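PDB 6IAH: hydrolase from Thermococcus thioreducens, which is a magnesium-binding phosphatase of the haloacid dehalogenase superfamily with diverse substrate specificity, probably including phosphoglycolate. Local coordinates for residues 17-22 with 43-48. Sequence-based numbering, arbitrary orientation. Where two conformers were deposited one is given.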
ATOM      1  N   SER A  17      -9.356  -1.766   1.904  1.00 35.65           N
ATOM      2  CA  SER A  17      -9.290  -1.688   3.384  1.00 29.90           C
ATOM      3  C   SER A  17      -8.752  -0.284   3.710  1.00 29.16           C
ATOM      4  O   SER A  17      -9.295   0.396   4.541  1.00 27.03           O
ATOM      5  CB  SER A  17      -8.326  -2.688   4.013  1.00 27.06           C
ATOM      6  OG  SER A  17      -7.003  -2.529   3.439  1.00 24.73           O
ATOM      7  N   TYR A  18      -7.664   0.123   3.037  1.00 27.55           N
ATOM      8  CA  TYR A  18      -7.100   1.456   3.244  1.00 26.88           C
ATOM      9  C   TYR A  18      -8.053   2.558   2.816  1.00 26.71           C
ATOM     10  O   TYR A  18      -8.114   3.606   3.459  1.00 28.00           O
ATOM     11  CB  TYR A  18      -5.824   1.635   2.461  1.00 26.84           C
ATOM     12  CG  TYR A  18      -4.730   0.580   2.682  1.00 28.70           C
ATOM     13  CD1 TYR A  18      -4.051   0.465   3.871  1.00 32.61           C
ATOM     14  CD2 TYR A  18      -4.280  -0.162   1.596  1.00 33.57           C
ATOM     15  CE1 TYR A  18      -2.995  -0.453   4.014  1.00 34.74           C
ATOM     16  CE2 TYR A  18      -3.247  -1.068   1.723  1.00 34.26           C
ATOM     17  CZ  TYR A  18      -2.593  -1.211   2.902  1.00 33.68           C
ATOM     18  OH  TYR A  18      -1.519  -2.105   2.903  1.00 32.01           O
ATOM     19  N   ASP A  19      -8.736   2.353   1.700  1.00 24.87           N
ATOM     20  CA  ASP A  19      -9.691   3.338   1.240  1.00 27.01           C
ATOM     21  C   ASP A  19     -10.813   3.555   2.244  1.00 26.07           C
ATOM     22  O   ASP A  19     -11.197   4.678   2.465  1.00 24.55           O
ATOM     23  CB  ASP A  19     -10.300   2.925  -0.097  1.00 30.11           C
ATOM     24  CG  ASP A  19      -9.334   3.044  -1.282  1.00 32.38           C
ATOM     25  OD1 ASP A  19      -8.174   3.476  -1.133  1.00 27.75           O
ATOM     26  OD2 ASP A  19      -9.788   2.736  -2.391  1.00 32.36           O
ATOM     27  N   GLU A  20     -11.353   2.493   2.834  0.50 24.91           N
ATOM     28  CA  GLU A  20     -12.415   2.633   3.834  0.50 26.33           C
ATOM     29  C   GLU A  20     -11.852   3.203   5.149  0.50 26.44           C
ATOM     30  O   GLU A  20     -12.538   3.927   5.837  0.50 22.72           O
ATOM     31  CB  GLU A  20     -13.137   1.302   4.065  0.50 30.02           C
ATOM     32  CG  GLU A  20     -14.322   1.341   5.033  0.50 31.86           C
ATOM     33  CD  GLU A  20     -15.609   1.864   4.416  0.50 32.43           C
ATOM     34  OE1 GLU A  20     -15.635   2.148   3.201  0.50 29.79           O
ATOM     35  OE2 GLU A  20     -16.592   2.010   5.160  0.50 31.73           O
ATOM     36  N   ALA A  21     -10.601   2.915   5.494  1.00 24.15           N
ATOM     37  CA  ALA A  21     -10.030   3.550   6.654  1.00 23.55           C
ATOM     38  C   ALA A  21      -9.875   5.070   6.477  1.00 21.72           C
ATOM     39  O   ALA A  21     -10.113   5.836   7.432  1.00 24.65           O
ATOM     40  CB  ALA A  21      -8.676   2.888   6.982  1.00 23.24           C
ATOM     41  N   THR A  22      -9.531   5.501   5.258  1.00 21.40           N
ATOM     42  CA  THR A  22      -9.412   6.898   4.925  1.00 22.01           C
ATOM     43  C   THR A  22     -10.806   7.559   5.035  1.00 21.97           C
ATOM     44  O   THR A  22     -11.004   8.589   5.697  1.00 22.80           O
ATOM     45  CB  THR A  22      -8.769   7.061   3.546  1.00 25.31           C
ATOM     46  OG1 THR A  22      -7.426   6.474   3.565  1.00 25.44           O
ATOM     47  CG2 THR A  22      -8.676   8.531   3.117  1.00 26.81           C
ATOM     48  N   TRP A  43     -13.089  10.226  -4.475  1.00 30.90           N
ATOM     49  CA  TRP A  43     -12.266  11.321  -3.935  1.00 32.21           C
ATOM     50  C   TRP A  43     -11.005  10.778  -3.292  1.00 29.31           C
ATOM     51  O   TRP A  43      -9.950  11.332  -3.513  1.00 29.31           O
ATOM     52  CB  TRP A  43     -12.994  12.177  -2.898  1.00 31.30           C
ATOM     53  CG  TRP A  43     -14.209  12.838  -3.389  1.00 31.84           C
ATOM     54  CD1 TRP A  43     -14.557  13.093  -4.698  1.00 38.74           C
ATOM     55  CD2 TRP A  43     -15.216  13.434  -2.592  1.00 31.34           C
ATOM     56  NE1 TRP A  43     -15.748  13.783  -4.747  1.00 34.97           N
ATOM     57  CE2 TRP A  43     -16.172  14.006  -3.475  1.00 31.69           C
ATOM     58  CE3 TRP A  43     -15.407  13.549  -1.212  1.00 30.53           C
ATOM     59  CZ2 TRP A  43     -17.309  14.664  -3.015  1.00 33.76           C
ATOM     60  CZ3 TRP A  43     -16.537  14.205  -0.739  1.00 33.12           C
ATOM     61  CH2 TRP A  43     -17.487  14.749  -1.646  1.00 33.22           C
ATOM     62  N   VAL A  44     -11.151   9.693  -2.537  1.00 28.47           N
ATOM     63  CA  VAL A  44     -10.016   9.032  -1.894  1.00 27.97           C
ATOM     64  C   VAL A  44      -9.013   8.528  -2.949  1.00 31.10           C
ATOM     65  O   VAL A  44      -7.794   8.726  -2.859  1.00 27.77           O
ATOM     66  CB  VAL A  44     -10.472   7.839  -1.022  1.00 29.60           C
ATOM     67  CG1 VAL A  44      -9.256   7.127  -0.404  1.00 29.18           C
ATOM     68  CG2 VAL A  44     -11.411   8.275   0.108  1.00 30.84           C
ATOM     69  N   ARG A  45      -9.545   7.776  -3.901  1.00 30.84           N
ATOM     70  CA  ARG A  45      -8.743   7.207  -4.983  1.00 32.63           C
ATOM     71  C   ARG A  45      -8.042   8.245  -5.799  1.00 30.49           C
ATOM     72  O   ARG A  45      -6.845   8.148  -6.045  1.00 31.28           O
ATOM     73  CB  ARG A  45      -9.651   6.334  -5.900  1.00 33.65           C
ATOM     74  CG  ARG A  45     -10.105   5.077  -5.206  1.00 32.32           C
ATOM     75  CD  ARG A  45     -10.794   4.119  -6.152  1.00 34.56           C
ATOM     76  NE  ARG A  45     -11.890   4.753  -6.910  1.00 35.72           N
ATOM     77  CZ  ARG A  45     -13.207   4.572  -6.714  1.00 37.68           C
ATOM     78  NH1 ARG A  45     -13.704   3.759  -5.785  1.00 39.53           N
ATOM     79  NH2 ARG A  45     -14.057   5.209  -7.486  1.00 40.54           N
ATOM     80  N   GLU A  46      -8.795   9.220  -6.274  1.00 29.49           N
ATOM     81  CA  GLU A  46      -8.249  10.231  -7.170  1.00 31.23           C
ATOM     82  C   GLU A  46      -7.225  11.125  -6.500  1.00 30.50           C
ATOM     83  O   GLU A  46      -6.242  11.481  -7.108  1.00 29.20           O
ATOM     84  CB  GLU A  46      -9.395  11.076  -7.724  1.00 33.77           C
ATOM     85  CG  GLU A  46      -9.031  12.183  -8.690  1.00 37.91           C
ATOM     86  CD  GLU A  46      -8.268  11.699  -9.917  1.00 42.96           C
ATOM     87  OE1 GLU A  46      -8.267  10.489 -10.257  1.00 40.87           O
ATOM     88  OE2 GLU A  46      -7.627  12.565 -10.519  1.00 42.14           O
ATOM     89  N   LEU A  47      -7.468  11.474  -5.241  0.50 29.56           N
ATOM     90  CA  LEU A  47      -6.602  12.385  -4.525  0.50 27.89           C
ATOM     91  C   LEU A  47      -5.277  11.689  -4.250  0.50 28.17           C
ATOM     92  O   LEU A  47      -4.219  12.283  -4.426  0.50 29.87           O
ATOM     93  CB  LEU A  47      -7.304  12.866  -3.245  0.50 28.82           C
ATOM     94  CG  LEU A  47      -6.562  13.899  -2.400  0.50 27.70           C
ATOM     95  CD1 LEU A  47      -6.245  15.099  -3.264  0.50 27.32           C
ATOM     96  CD2 LEU A  47      -7.362  14.348  -1.180  0.50 27.13           C
ATOM     97  N   ARG A  48      -5.326  10.413  -3.874  1.00 28.36           N
ATOM     98  CA  ARG A  48      -4.127   9.638  -3.647  1.00 30.93           C
ATOM     99  C   ARG A  48      -3.359   9.418  -4.963  1.00 32.15           C
ATOM    100  O   ARG A  48      -2.150   9.550  -4.994  1.00 31.65           O
ATOM    101  CB  ARG A  48      -4.454   8.283  -2.992  1.00 31.97           C
ATOM    102  CG  ARG A  48      -3.234   7.625  -2.391  1.00 35.22           C
ATOM    103  CD  ARG A  48      -3.437   6.145  -2.094  1.00 33.83           C
ATOM    104  NE  ARG A  48      -4.267   5.916  -0.932  1.00 33.33           N
ATOM    105  CZ  ARG A  48      -5.505   5.392  -0.947  1.00 35.36           C
ATOM    106  NH1 ARG A  48      -6.080   5.089  -2.063  1.00 32.21           N
ATOM    107  NH2 ARG A  48      -6.174   5.156   0.184  1.00 40.31           N
TER
HETATM  108  O   HOH W   1     -12.231   2.551  -3.348  1.00 37.42           O
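Helix segments 17-22 and 43-48 pass nearly at a right angle (104°), their axes 10.2 Å apart at the closest, the CA atoms of Asp19 and Val44 being the nearest pair. Arg48 reaches over with the end of its guanidinium and grips one carboxylate oxygen twice: NH1 lies 2.8 Å from Asp19 OD1, on its syn side, and NH2 meets the same oxygen almost head-on along the C-O bond. The carboxylate and guanidinium planes are only 8° apart, yet neither N-H points straight at the oxygen, as expected when two donors share one acceptor. On its other flank Arg48 NE pairs with Asp56, which helps fix the rotation of the guanidinium and probably keeps both aspartates ionised. Asp19 OD2 turns to Arg45 instead, resting 3.7 Å from its CG and taking a hydrogen bond from a water (2.6 Å) that in turn accepts from Arg45 NH1. Both helices belong to the helical cap of this HAD phosphatase; helix 17-32 follows shortly after what looks like the family's DxDx(T/V) motif, whose Asp8, a magnesium ligand, is hydrogen-bonded to Tyr18 OH. An alanine at Asp19 would probably leave the NH1 of Arg48 without its charged mate and break the water bridge to Arg45. Deeper in, the side chains of Thr22 and Val44 lie alongside, running opposite ways, CG2 of Thr22 touching CG1 of Val44 at 3.8 Å. OG1 of Thr22 stands beside its own backbone N (chi1 -61°) and donates to Tyr18 O, 3.0 Å from OG1.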